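Local coordinates for protein separin (Saccharomyces cerevisiae, PDB 5U1T) that cleaves the cohesin subunit MCD1/SCC1 as a caspase-like cysteine protease at the onset of anaphase, and is held inactive by securin through most of the cell cycle, at residues 536-541 with 562-567; 875-880 with 907-912; 958-963 with 1050-1055. One frame throughout, in Å; residues are numbered along the deposited sequence.

Overall arrangement
The three contacts follow one another along an elongated, mostly helical chain, each closing before the next opens, and none touches another. Contact 1 and contact 2 both join parts of the helical region; their centres lie 36 Å apart, with nearest atoms about 20 Å apart. Contact 3 is the one that includes a strand, and its centre is 39 Å from that of contact 2. Contacts 1 and 3, on opposite sides of the chain's centre, are separated by 73 Å between centres. All three lie away from Cys-1497, the active-site residue assigned by similarity. Aromatic pairs carry contacts 1 and 2, edge-to-face in the first and oblique in the second, whereas contact 3 adds a hydrogen bond from a side-chain amide to aliphatic packing.

Contact 1 (536-541 with 562-567); sequences FDLDPL and IVYLLN
Phe-536 and Tyr-564 form an offset edge-to-face pair, the phenylalanine edge turned toward the tyrosine face. The ring planes stand at 73° and the centroids are 5.3 Å apart, with Phe-536 CD2 lying 3.4 Å from Tyr-564 CE1. The far end of the same phenylalanine ring reaches the next helical turn, where its CZ comes within 3.3 Å of Asn-567 CB. An aromatic side chain of another protein in the assembly also packs on Phe-536. Tyr-564 has CG anti to its backbone N (chi1 -179°). Its OH lies 3.3 Å from Leu-538 CB, while Leu-538 CD1 packs obliquely against the ring at CE1. An alanine in place of Phe-536 lacks the ring, and the tyrosine would probably lose its edge-on partner and be less fixed, with a gap opening beside Asn-567 CB. The tight part ends at Leu-538. Beyond it the chain turns outward to solvent, where Asp-539 occupies the N-cap position of helix 540-543 and its OD1 accepts a weak bond from Leu-541 N. Helix 523-533 packs beside the buried half, its Met-527 touching both Leu-538 and Tyr-564. Helices 578-590 and 602-617 meet other side chains of 562-567.

Contact 2 (875-880 with 907-912); sequences LTMFLY and NLWKLH
Tyr-880 has CG anti to its backbone N (chi1 -174°), and CB of Trp-909 points toward 875-880, with the indole lying between the two helices. The two side chains meet at an indole edge: Trp-909 CZ3 lies over one face of the tyrosine ring, 3.4 Å from Tyr-880 CD1. The planes are inclined at 51°, an oblique pairing with 5.2 Å between the tyrosine centroid and that of the indole's six-membered ring. One turn earlier, Thr-876 sets its CB 3.1 Å above the indole plane, offset toward the rim, and its OG1 is 3.1 Å from Trp-909 NE1. The hydroxyl is hydrogen-bonded to Ile-872 O of its own helix. On the opposite indole face lies His-912 ND1, again offset toward the rim, so the tryptophan is flanked from within its own helix as well as from across. Met-877 adds a looser apolar touch, its CG 4.3 Å from Trp-909 CZ2. The helix segments run nearly side by side, their directions 25° apart, but their axes approach no closer than 12.5 Å; the indole spans much of that separation. Aromatic and apolar surface thus dominates the contact: the buried Thr-876 hydroxyl has its hydrogen bond to Ile-872 O, and the partly exposed Tyr-880 and His-912 lie toward solvent.

Contact 3 (958-963 with 1050-1055); sequences STLGIP and LTILSN
Strand 960-962, which pairs antiparallel with strand 1157-1163 in a mixed beta-sheet, passes across the C-terminal turn of helix 1036-1054, and Gly-961 O there accepts a hydrogen bond from Asn-1055 ND2. This bond measures 2.9 Å between Gly-961 O and Asn-1055 ND2, and the donor lies in the carbonyl plane. The same amide nitrogen gives a nearly straight bond to Thr-1051 O, 2.8 Å from ND2 with an N-H...O angle of 178°. Asn-1055 N approaches that oxygen from the other face of its plane, so two donors grip one carbonyl while the amide is tied to both helix and strand. The strand and helix segments cross almost perpendicularly, at 87° with axes 7.9 Å apart, the helix end packing across strand 960-962 of the mixed sheet. Leu-960 and Ile-962 point toward the helix on either side of Gly-961. Leu-960 CB packs 3.8 Å from Thr-1051 CG2, and its CD1 meets Ile-1052 CD1 at 3.9 Å. Ile-962 CG1 is anti to the backbone N (chi1 176°); the CD1 beyond it lies 3.8 Å from Leu-1050 CG. Thr-1051 OG1 bonds back to Ser-1047 O, while Met-955 of helix 950-955 touches Leu-960, Ile-1052 and Asn-1055.

Contact 1 (536-541 with 562-567)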
ATOM      1  N   PHE A 536      12.180  21.394   2.780  1.00 59.64           N
ATOM      2  CA  PHE A 536      12.043  22.130   4.026  1.00 58.31           C
ATOM      3  C   PHE A 536      13.386  22.715   4.468  1.00 58.87           C
ATOM      4  O   PHE A 536      14.268  22.003   4.933  1.00 61.26           O
ATOM      5  CB  PHE A 536      11.396  21.199   5.068  1.00 53.86           C
ATOM      6  CG  PHE A 536      10.066  20.640   4.591  1.00 54.85           C
ATOM      7  CD1 PHE A 536      10.009  19.463   3.853  1.00 54.64           C
ATOM      8  CD2 PHE A 536       8.885  21.347   4.788  1.00 54.23           C
ATOM      9  CE1 PHE A 536       8.813  18.988   3.352  1.00 49.77           C
ATOM     10  CE2 PHE A 536       7.673  20.863   4.296  1.00 47.98           C
ATOM     11  CZ  PHE A 536       7.646  19.686   3.575  1.00 51.79           C
ATOM     12  N   ASP A 537      13.535  24.025   4.280  1.00 64.88           N
ATOM     13  CA  ASP A 537      14.807  24.731   4.497  1.00 68.64           C
ATOM     14  C   ASP A 537      14.721  25.801   5.615  1.00 64.29           C
ATOM     15  O   ASP A 537      15.637  26.614   5.788  1.00 66.06           O
ATOM     16  CB  ASP A 537      15.283  25.381   3.172  1.00 57.76           C
ATOM     17  CG  ASP A 537      14.381  26.542   2.710  1.00 67.79           C
ATOM     18  OD1 ASP A 537      13.422  26.895   3.432  1.00 65.88           O
ATOM     19  OD2 ASP A 537      14.632  27.127   1.619  1.00 73.19           O
ATOM     20  N   LEU A 538      13.603  25.821   6.337  1.00 58.97           N
ATOM     21  CA  LEU A 538      13.403  26.799   7.402  1.00 60.64           C
ATOM     22  C   LEU A 538      14.024  26.328   8.705  1.00 58.76           C
ATOM     23  O   LEU A 538      13.801  25.211   9.123  1.00 65.62           O
ATOM     24  CB  LEU A 538      11.920  27.075   7.610  1.00 55.73           C
ATOM     25  CG  LEU A 538      11.151  27.607   6.402  1.00 65.61           C
ATOM     26  CD1 LEU A 538       9.788  28.140   6.816  1.00 59.16           C
ATOM     27  CD2 LEU A 538      11.954  28.698   5.697  1.00 68.91           C
ATOM     28  N   ASP A 539      14.812  27.174   9.348  1.00 62.20           N
ATOM     29  CA  ASP A 539      15.356  26.808  10.640  1.00 65.22           C
ATOM     30  C   ASP A 539      14.228  26.711  11.675  1.00 68.47           C
ATOM     31  O   ASP A 539      13.387  27.601  11.769  1.00 74.32           O
ATOM     32  CB  ASP A 539      16.416  27.812  11.090  1.00 65.16           C
ATOM     33  CG  ASP A 539      17.052  27.417  12.409  1.00 68.87           C
ATOM     34  OD1 ASP A 539      16.455  27.726  13.458  1.00 72.27           O
ATOM     35  OD2 ASP A 539      18.127  26.771  12.411  1.00 67.14           O
ATOM     36  N   PRO A 540      14.198  25.620  12.451  1.00 65.30           N
ATOM     37  CA  PRO A 540      13.132  25.414  13.440  1.00 69.74           C
ATOM     38  C   PRO A 540      13.072  26.527  14.480  1.00 71.10           C
ATOM     39  O   PRO A 540      12.000  27.041  14.806  1.00 74.63           O
ATOM     40  CB  PRO A 540      13.518  24.094  14.103  1.00 65.35           C
ATOM     41  CG  PRO A 540      14.991  23.962  13.857  1.00 73.78           C
ATOM     42  CD  PRO A 540      15.220  24.565  12.505  1.00 66.31           C
ATOM     43  N   LEU A 541      14.229  26.899  14.998  1.00 67.19           N
ATOM     44  CA  LEU A 541      14.284  27.915  16.026  1.00 69.97           C
ATOM     45  C   LEU A 541      13.728  29.246  15.519  1.00 76.71           C
ATOM     46  O   LEU A 541      13.100  30.003  16.272  1.00 77.68           O
ATOM     47  CB  LEU A 541      15.720  28.095  16.506  1.00 71.04           C
ATOM     48  CG  LEU A 541      15.824  28.525  17.957  1.00 71.09           C
ATOM     49  CD1 LEU A 541      15.239  27.415  18.789  1.00 67.87           C
ATOM     50  CD2 LEU A 541      17.267  28.813  18.340  1.00 70.73           C
ATOM     51  N   ILE A 562       0.676  23.784  10.846  1.00 56.68           N
ATOM     52  CA  ILE A 562       0.497  22.351  10.990  1.00 54.77           C
ATOM     53  C   ILE A 562       0.658  21.662   9.636  1.00 57.47           C
ATOM     54  O   ILE A 562       1.108  20.521   9.594  1.00 62.82           O
ATOM     55  CB  ILE A 562      -0.872  21.966  11.637  1.00 57.43           C
ATOM     56  CG1 ILE A 562      -2.045  22.239  10.715  1.00 56.15           C
ATOM     57  CG2 ILE A 562      -1.090  22.674  12.972  1.00 49.58           C
ATOM     58  CD1 ILE A 562      -3.368  21.988  11.414  1.00 57.79           C
ATOM     59  N   VAL A 563       0.340  22.340   8.530  1.00 55.62           N
ATOM     60  CA  VAL A 563       0.579  21.754   7.209  1.00 49.98           C
ATOM     61  C   VAL A 563       2.069  21.609   7.006  1.00 52.29           C
ATOM     62  O   VAL A 563       2.550  20.643   6.403  1.00 56.24           O
ATOM     63  CB  VAL A 563      -0.009  22.591   6.057  1.00 48.72           C
ATOM     64  CG1 VAL A 563       0.487  22.081   4.678  1.00 42.07           C
ATOM     65  CG2 VAL A 563      -1.511  22.582   6.122  1.00 47.77           C
ATOM     66  N   TYR A 564       2.806  22.569   7.539  1.00 53.72           N
ATOM     67  CA  TYR A 564       4.247  22.554   7.403  1.00 54.37           C
ATOM     68  C   TYR A 564       4.816  21.396   8.238  1.00 52.70           C
ATOM     69  O   TYR A 564       5.651  20.635   7.756  1.00 51.47           O
ATOM     70  CB  TYR A 564       4.843  23.913   7.809  1.00 50.18           C
ATOM     71  CG  TYR A 564       6.342  23.977   7.678  1.00 49.42           C
ATOM     72  CD1 TYR A 564       6.947  24.284   6.469  1.00 50.65           C
ATOM     73  CD2 TYR A 564       7.157  23.703   8.765  1.00 52.56           C
ATOM     74  CE1 TYR A 564       8.332  24.325   6.353  1.00 53.00           C
ATOM     75  CE2 TYR A 564       8.526  23.739   8.668  1.00 48.29           C
ATOM     76  CZ  TYR A 564       9.116  24.042   7.464  1.00 57.17           C
ATOM     77  OH  TYR A 564      10.500  24.070   7.402  1.00 61.97           O
ATOM     78  N   LEU A 565       4.346  21.236   9.473  1.00 54.50           N
ATOM     79  CA  LEU A 565       4.883  20.201  10.353  1.00 55.51           C
ATOM     80  C   LEU A 565       4.543  18.781   9.843  1.00 55.66           C
ATOM     81  O   LEU A 565       5.403  17.899   9.824  1.00 54.17           O
ATOM     82  CB  LEU A 565       4.374  20.405  11.777  1.00 53.16           C
ATOM     83  CG  LEU A 565       4.909  21.659  12.458  1.00 52.70           C
ATOM     84  CD1 LEU A 565       4.271  21.830  13.805  1.00 47.98           C
ATOM     85  CD2 LEU A 565       6.391  21.591  12.597  1.00 51.99           C
ATOM     86  N   LEU A 566       3.301  18.575   9.416  1.00 50.76           N
ATOM     87  CA  LEU A 566       2.933  17.334   8.772  1.00 50.83           C
ATOM     88  C   LEU A 566       3.911  16.959   7.665  1.00 54.44           C
ATOM     89  O   LEU A 566       4.499  15.871   7.669  1.00 55.75           O
ATOM     90  CB  LEU A 566       1.535  17.436   8.198  1.00 54.17           C
ATOM     91  CG  LEU A 566       1.155  16.151   7.478  1.00 55.36           C
ATOM     92  CD1 LEU A 566       0.766  15.121   8.514  1.00 53.94           C
ATOM     93  CD2 LEU A 566       0.053  16.375   6.451  1.00 50.52           C
ATOM     94  N   ASN A 567       4.092  17.878   6.723  1.00 57.34           N
ATOM     95  CA  ASN A 567       4.924  17.612   5.560  1.00 51.78           C
ATOM     96  C   ASN A 567       6.398  17.549   5.915  1.00 48.98           C
ATOM     97  O   ASN A 567       7.144  16.806   5.291  1.00 55.17           O
ATOM     98  CB  ASN A 567       4.665  18.648   4.474  1.00 48.41           C
ATOM     99  CG  ASN A 567       3.383  18.379   3.715  1.00 52.66           C
ATOM    100  OD1 ASN A 567       2.301  18.806   4.130  1.00 49.07           O
ATOM    101  ND2 ASN A 567       3.492  17.667   2.597  1.00 50.40           N
TER

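Contact 2 (875-880 with 907-912)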
ATOM      1  N   LEU A 875       1.791  -1.329  19.715  1.00 54.99           N
ATOM      2  CA  LEU A 875       2.182  -1.417  21.124  1.00 55.16           C
ATOM      3  C   LEU A 875       1.946  -2.824  21.673  1.00 59.94           C
ATOM      4  O   LEU A 875       2.813  -3.388  22.360  1.00 56.78           O
ATOM      5  CB  LEU A 875       1.428  -0.396  21.975  1.00 47.98           C
ATOM      6  CG  LEU A 875       1.710  -0.492  23.476  1.00 57.14           C
ATOM      7  CD1 LEU A 875       3.142  -0.120  23.843  1.00 46.21           C
ATOM      8  CD2 LEU A 875       0.711   0.338  24.257  1.00 52.22           C
ATOM      9  N   THR A 876       0.776  -3.387  21.374  1.00 57.97           N
ATOM     10  CA  THR A 876       0.472  -4.736  21.823  1.00 57.89           C
ATOM     11  C   THR A 876       1.449  -5.727  21.185  1.00 58.30           C
ATOM     12  O   THR A 876       1.889  -6.671  21.847  1.00 58.93           O
ATOM     13  CB  THR A 876      -0.976  -5.130  21.518  1.00 56.62           C
ATOM     14  OG1 THR A 876      -1.244  -4.970  20.125  1.00 51.73           O
ATOM     15  CG2 THR A 876      -1.923  -4.252  22.322  1.00 58.63           C
ATOM     16  N   MET A 877       1.821  -5.490  19.926  1.00 53.96           N
ATOM     17  CA  MET A 877       2.847  -6.311  19.300  1.00 56.52           C
ATOM     18  C   MET A 877       4.175  -6.192  20.036  1.00 58.47           C
ATOM     19  O   MET A 877       4.888  -7.175  20.218  1.00 55.28           O
ATOM     20  CB  MET A 877       3.040  -5.938  17.839  1.00 54.30           C
ATOM     21  CG  MET A 877       1.870  -6.296  16.957  1.00 57.13           C
ATOM     22  SD  MET A 877       2.167  -5.855  15.237  1.00 55.32           S
ATOM     23  CE  MET A 877       0.625  -6.432  14.532  1.00 43.37           C
ATOM     24  N   PHE A 878       4.507  -4.986  20.468  1.00 58.07           N
ATOM     25  CA  PHE A 878       5.754  -4.799  21.187  1.00 58.26           C
ATOM     26  C   PHE A 878       5.687  -5.493  22.554  1.00 57.88           C
ATOM     27  O   PHE A 878       6.636  -6.169  22.951  1.00 54.53           O
ATOM     28  CB  PHE A 878       6.055  -3.308  21.330  1.00 53.52           C
ATOM     29  CG  PHE A 878       7.283  -2.995  22.143  1.00 50.06           C
ATOM     30  CD1 PHE A 878       8.551  -3.123  21.598  1.00 50.84           C
ATOM     31  CD2 PHE A 878       7.168  -2.537  23.446  1.00 49.94           C
ATOM     32  CE1 PHE A 878       9.690  -2.811  22.350  1.00 51.89           C
ATOM     33  CE2 PHE A 878       8.298  -2.226  24.192  1.00 43.70           C
ATOM     34  CZ  PHE A 878       9.557  -2.362  23.647  1.00 47.38           C
ATOM     35  N   LEU A 879       4.559  -5.337  23.253  1.00 56.29           N
ATOM     36  CA  LEU A 879       4.384  -5.888  24.596  1.00 54.60           C
ATOM     37  C   LEU A 879       4.413  -7.413  24.589  1.00 60.58           C
ATOM     38  O   LEU A 879       5.002  -8.038  25.467  1.00 61.21           O
ATOM     39  CB  LEU A 879       3.081  -5.387  25.210  1.00 53.99           C
ATOM     40  CG  LEU A 879       3.087  -3.894  25.529  1.00 58.95           C
ATOM     41  CD1 LEU A 879       1.796  -3.444  26.175  1.00 59.28           C
ATOM     42  CD2 LEU A 879       4.260  -3.571  26.411  1.00 58.47           C
ATOM     43  N   TYR A 880       3.762  -7.994  23.585  1.00 61.22           N
ATOM     44  CA  TYR A 880       3.791  -9.429  23.321  1.00 56.32           C
ATOM     45  C   TYR A 880       5.200  -9.978  23.127  1.00 53.17           C
ATOM     46  O   TYR A 880       5.626 -10.871  23.849  1.00 55.26           O
ATOM     47  CB  TYR A 880       2.973  -9.726  22.081  1.00 55.45           C
ATOM     48  CG  TYR A 880       2.808 -11.188  21.784  1.00 58.50           C
ATOM     49  CD1 TYR A 880       1.970 -11.972  22.556  1.00 59.07           C
ATOM     50  CD2 TYR A 880       3.468 -11.782  20.716  1.00 57.77           C
ATOM     51  CE1 TYR A 880       1.793 -13.294  22.285  1.00 55.51           C
ATOM     52  CE2 TYR A 880       3.295 -13.114  20.433  1.00 59.78           C
ATOM     53  CZ  TYR A 880       2.455 -13.866  21.225  1.00 62.19           C
ATOM     54  OH  TYR A 880       2.257 -15.203  20.965  1.00 73.04           O
ATOM     55  N   ASN A 907     -10.081  -9.622  22.697  1.00 63.19           N
ATOM     56  CA  ASN A 907     -10.371 -11.042  22.533  1.00 62.84           C
ATOM     57  C   ASN A 907      -9.504 -11.749  21.499  1.00 62.88           C
ATOM     58  O   ASN A 907      -9.205 -12.940  21.637  1.00 62.91           O
ATOM     59  CB  ASN A 907     -11.834 -11.221  22.168  1.00 62.89           C
ATOM     60  CG  ASN A 907     -12.676 -11.484  23.380  1.00 63.99           C
ATOM     61  OD1 ASN A 907     -12.153 -11.897  24.423  1.00 64.64           O
ATOM     62  ND2 ASN A 907     -13.981 -11.247  23.269  1.00 63.57           N
ATOM     63  N   LEU A 908      -9.120 -11.021  20.453  1.00 66.16           N
ATOM     64  CA  LEU A 908      -8.194 -11.542  19.462  1.00 60.16           C
ATOM     65  C   LEU A 908      -6.857 -11.812  20.127  1.00 61.25           C
ATOM     66  O   LEU A 908      -6.242 -12.861  19.907  1.00 60.52           O
ATOM     67  CB  LEU A 908      -8.042 -10.570  18.305  1.00 61.03           C
ATOM     68  CG  LEU A 908      -7.219 -11.031  17.108  1.00 61.57           C
ATOM     69  CD1 LEU A 908      -7.694 -12.375  16.647  1.00 65.47           C
ATOM     70  CD2 LEU A 908      -7.391 -10.026  16.014  1.00 61.15           C
ATOM     71  N   TRP A 909      -6.424 -10.880  20.974  1.00 60.46           N
ATOM     72  CA  TRP A 909      -5.186 -11.072  21.720  1.00 61.95           C
ATOM     73  C   TRP A 909      -5.286 -12.210  22.736  1.00 62.18           C
ATOM     74  O   TRP A 909      -4.274 -12.831  23.083  1.00 60.19           O
ATOM     75  CB  TRP A 909      -4.764  -9.773  22.411  1.00 61.50           C
ATOM     76  CG  TRP A 909      -3.897  -8.957  21.497  1.00 65.53           C
ATOM     77  CD1 TRP A 909      -4.234  -7.802  20.844  1.00 56.06           C
ATOM     78  CD2 TRP A 909      -2.568  -9.284  21.072  1.00 63.13           C
ATOM     79  NE1 TRP A 909      -3.192  -7.387  20.058  1.00 58.99           N
ATOM     80  CE2 TRP A 909      -2.155  -8.272  20.180  1.00 60.17           C
ATOM     81  CE3 TRP A 909      -1.686 -10.330  21.362  1.00 58.06           C
ATOM     82  CZ2 TRP A 909      -0.893  -8.276  19.577  1.00 60.27           C
ATOM     83  CZ3 TRP A 909      -0.424 -10.324  20.760  1.00 57.94           C
ATOM     84  CH2 TRP A 909      -0.045  -9.309  19.882  1.00 55.80           C
ATOM     85  N   LYS A 910      -6.493 -12.497  23.212  1.00 63.15           N
ATOM     86  CA  LYS A 910      -6.666 -13.639  24.107  1.00 61.54           C
ATOM     87  C   LYS A 910      -6.370 -14.919  23.325  1.00 57.50           C
ATOM     88  O   LYS A 910      -5.556 -15.733  23.751  1.00 52.09           O
ATOM     89  CB  LYS A 910      -8.061 -13.645  24.721  1.00 56.83           C
ATOM     90  CG  LYS A 910      -8.134 -12.775  25.958  1.00 57.57           C
ATOM     91  CD  LYS A 910      -9.553 -12.513  26.422  1.00 60.40           C
ATOM     92  CE  LYS A 910      -9.528 -11.496  27.566  1.00 65.92           C
ATOM     93  NZ  LYS A 910     -10.842 -11.218  28.247  1.00 84.60           N
ATOM     94  N   LEU A 911      -6.983 -15.041  22.150  1.00 52.92           N
ATOM     95  CA  LEU A 911      -6.656 -16.107  21.208  1.00 53.39           C
ATOM     96  C   LEU A 911      -5.159 -16.218  20.868  1.00 56.15           C
ATOM     97  O   LEU A 911      -4.668 -17.320  20.724  1.00 54.24           O
ATOM     98  CB  LEU A 911      -7.452 -15.948  19.910  1.00 48.77           C
ATOM     99  CG  LEU A 911      -8.966 -15.857  20.030  1.00 47.37           C
ATOM    100  CD1 LEU A 911      -9.642 -16.068  18.691  1.00 55.41           C
ATOM    101  CD2 LEU A 911      -9.470 -16.852  21.041  1.00 55.38           C
ATOM    102  N   HIS A 912      -4.424 -15.114  20.730  1.00 57.18           N
ATOM    103  CA  HIS A 912      -2.990 -15.250  20.434  1.00 60.14           C
ATOM    104  C   HIS A 912      -2.207 -15.734  21.647  1.00 58.66           C
ATOM    105  O   HIS A 912      -1.110 -16.274  21.522  1.00 62.38           O
ATOM    106  CB  HIS A 912      -2.372 -13.937  19.946  1.00 58.11           C
ATOM    107  CG  HIS A 912      -2.790 -13.551  18.566  1.00 61.81           C
ATOM    108  ND1 HIS A 912      -2.925 -12.237  18.173  1.00 67.06           N
ATOM    109  CD2 HIS A 912      -3.121 -14.302  17.491  1.00 67.58           C
ATOM    110  CE1 HIS A 912      -3.328 -12.195  16.913  1.00 65.59           C
ATOM    111  NE2 HIS A 912      -3.451 -13.434  16.477  1.00 70.97           N
TER

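Contact 3 (958-963 with 1050-1055)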
ATOM      1  N   SER A 958       5.076 -45.167  31.437  1.00 64.11           N
ATOM      2  CA  SER A 958       5.141 -46.570  31.095  1.00 57.23           C
ATOM      3  C   SER A 958       4.993 -46.724  29.614  1.00 55.58           C
ATOM      4  O   SER A 958       4.279 -45.945  28.974  1.00 59.50           O
ATOM      5  CB  SER A 958       4.041 -47.364  31.801  1.00 56.69           C
ATOM      6  OG  SER A 958       4.456 -47.762  33.086  1.00 57.08           O
ATOM      7  N   THR A 959       5.716 -47.697  29.091  1.00 53.68           N
ATOM      8  CA  THR A 959       5.493 -48.224  27.778  1.00 51.78           C
ATOM      9  C   THR A 959       4.060 -48.612  27.645  1.00 53.85           C
ATOM     10  O   THR A 959       3.556 -49.400  28.389  1.00 53.26           O
ATOM     11  CB  THR A 959       6.352 -49.448  27.527  1.00 53.62           C
ATOM     12  OG1 THR A 959       7.711 -49.056  27.388  1.00 60.18           O
ATOM     13  CG2 THR A 959       5.932 -50.101  26.273  1.00 52.00           C
ATOM     14  N   LEU A 960       3.395 -48.018  26.682  1.00 57.19           N
ATOM     15  CA  LEU A 960       1.986 -48.237  26.487  1.00 49.53           C
ATOM     16  C   LEU A 960       1.751 -48.767  25.111  1.00 51.96           C
ATOM     17  O   LEU A 960       2.481 -48.483  24.198  1.00 53.81           O
ATOM     18  CB  LEU A 960       1.225 -46.948  26.642  1.00 46.52           C
ATOM     19  CG  LEU A 960       1.002 -46.426  28.036  1.00 54.98           C
ATOM     20  CD1 LEU A 960       0.257 -45.127  27.918  1.00 48.18           C
ATOM     21  CD2 LEU A 960       0.188 -47.413  28.816  1.00 46.30           C
ATOM     22  N   GLY A 961       0.683 -49.511  24.936  1.00 47.05           N
ATOM     23  CA  GLY A 961       0.399 -50.076  23.647  1.00 39.88           C
ATOM     24  C   GLY A 961      -1.060 -50.189  23.318  1.00 47.04           C
ATOM     25  O   GLY A 961      -1.904 -49.961  24.128  1.00 45.30           O
ATOM     26  N   ILE A 962      -1.340 -50.540  22.086  1.00 45.77           N
ATOM     27  CA  ILE A 962      -2.696 -50.626  21.597  1.00 49.74           C
ATOM     28  C   ILE A 962      -2.698 -51.504  20.368  1.00 52.42           C
ATOM     29  O   ILE A 962      -1.786 -51.457  19.599  1.00 53.35           O
ATOM     30  CB  ILE A 962      -3.228 -49.215  21.297  1.00 53.03           C
ATOM     31  CG1 ILE A 962      -4.598 -49.239  20.681  1.00 53.34           C
ATOM     32  CG2 ILE A 962      -2.297 -48.464  20.395  1.00 57.71           C
ATOM     33  CD1 ILE A 962      -5.442 -48.094  21.150  1.00 57.98           C
ATOM     34  N   PRO A 963      -3.719 -52.311  20.162  1.00 56.64           N
ATOM     35  CA  PRO A 963      -4.415 -53.052  21.195  1.00 54.54           C
ATOM     36  C   PRO A 963      -3.524 -53.946  21.997  1.00 55.15           C
ATOM     37  O   PRO A 963      -2.692 -54.649  21.488  1.00 58.92           O
ATOM     38  CB  PRO A 963      -5.344 -53.917  20.384  1.00 51.38           C
ATOM     39  CG  PRO A 963      -4.568 -54.208  19.167  1.00 53.62           C
ATOM     40  CD  PRO A 963      -3.673 -53.050  18.907  1.00 50.30           C
ATOM     41  N   LEU A1050      -6.370 -42.025  22.530  1.00 51.73           N
ATOM     42  CA  LEU A1050      -6.867 -43.358  22.206  1.00 50.22           C
ATOM     43  C   LEU A1050      -6.106 -44.416  22.999  1.00 53.65           C
ATOM     44  O   LEU A1050      -6.688 -45.363  23.527  1.00 53.25           O
ATOM     45  CB  LEU A1050      -6.738 -43.630  20.714  1.00 50.58           C
ATOM     46  CG  LEU A1050      -7.402 -44.948  20.342  1.00 52.48           C
ATOM     47  CD1 LEU A1050      -8.885 -44.885  20.653  1.00 43.43           C
ATOM     48  CD2 LEU A1050      -7.143 -45.323  18.892  1.00 52.11           C
ATOM     49  N   THR A1051      -4.798 -44.230  23.086  1.00 53.49           N
ATOM     50  CA  THR A1051      -3.938 -45.149  23.797  1.00 50.96           C
ATOM     51  C   THR A1051      -4.276 -45.187  25.284  1.00 53.93           C
ATOM     52  O   THR A1051      -4.455 -46.267  25.839  1.00 55.62           O
ATOM     53  CB  THR A1051      -2.472 -44.779  23.590  1.00 49.85           C
ATOM     54  OG1 THR A1051      -2.179 -44.824  22.191  1.00 51.20           O
ATOM     55  CG2 THR A1051      -1.563 -45.742  24.316  1.00 56.04           C
ATOM     56  N   ILE A1052      -4.377 -44.027  25.933  1.00 52.64           N
ATOM     57  CA  ILE A1052      -4.788 -44.013  27.338  1.00 51.75           C
ATOM     58  C   ILE A1052      -6.145 -44.668  27.513  1.00 54.63           C
ATOM     59  O   ILE A1052      -6.323 -45.513  28.379  1.00 55.08           O
ATOM     60  CB  ILE A1052      -4.892 -42.620  27.932  1.00 52.16           C
ATOM     61  CG1 ILE A1052      -3.652 -41.784  27.611  1.00 51.10           C
ATOM     62  CG2 ILE A1052      -5.120 -42.728  29.422  1.00 51.27           C
ATOM     63  CD1 ILE A1052      -2.411 -42.321  28.191  1.00 55.54           C
ATOM     64  N   LEU A1053      -7.099 -44.284  26.681  1.00 54.18           N
ATOM     65  CA  LEU A1053      -8.446 -44.827  26.790  1.00 55.24           C
ATOM     66  C   LEU A1053      -8.501 -46.354  26.717  1.00 52.62           C
ATOM     67  O   LEU A1053      -9.199 -46.987  27.508  1.00 55.40           O
ATOM     68  CB  LEU A1053      -9.339 -44.231  25.708  1.00 50.94           C
ATOM     69  CG  LEU A1053     -10.335 -43.235  26.269  1.00 55.44           C
ATOM     70  CD1 LEU A1053     -10.964 -42.452  25.139  1.00 57.59           C
ATOM     71  CD2 LEU A1053     -11.390 -43.962  27.055  1.00 53.11           C
ATOM     72  N   SER A1054      -7.768 -46.928  25.770  1.00 51.60           N
ATOM     73  CA  SER A1054      -7.847 -48.355  25.490  1.00 55.07           C
ATOM     74  C   SER A1054      -7.147 -49.200  26.543  1.00 54.02           C
ATOM     75  O   SER A1054      -7.476 -50.365  26.718  1.00 51.95           O
ATOM     76  CB  SER A1054      -7.237 -48.647  24.149  1.00 52.28           C
ATOM     77  OG  SER A1054      -5.966 -48.042  24.140  1.00 55.88           O
ATOM     78  N   ASN A1055      -6.178 -48.606  27.228  1.00 51.55           N
ATOM     79  CA  ASN A1055      -5.511 -49.282  28.322  1.00 50.23           C
ATOM     80  C   ASN A1055      -6.298 -49.223  29.635  1.00 51.88           C
ATOM     81  O   ASN A1055      -5.913 -49.847  30.617  1.00 53.11           O
ATOM     82  CB  ASN A1055      -4.121 -48.687  28.525  1.00 52.60           C
ATOM     83  CG  ASN A1055      -3.114 -49.242  27.560  1.00 50.39           C
ATOM     84  OD1 ASN A1055      -2.476 -50.254  27.834  1.00 59.90           O
ATOM     85  ND2 ASN A1055      -2.969 -48.596  26.414  1.00 52.66           N
TER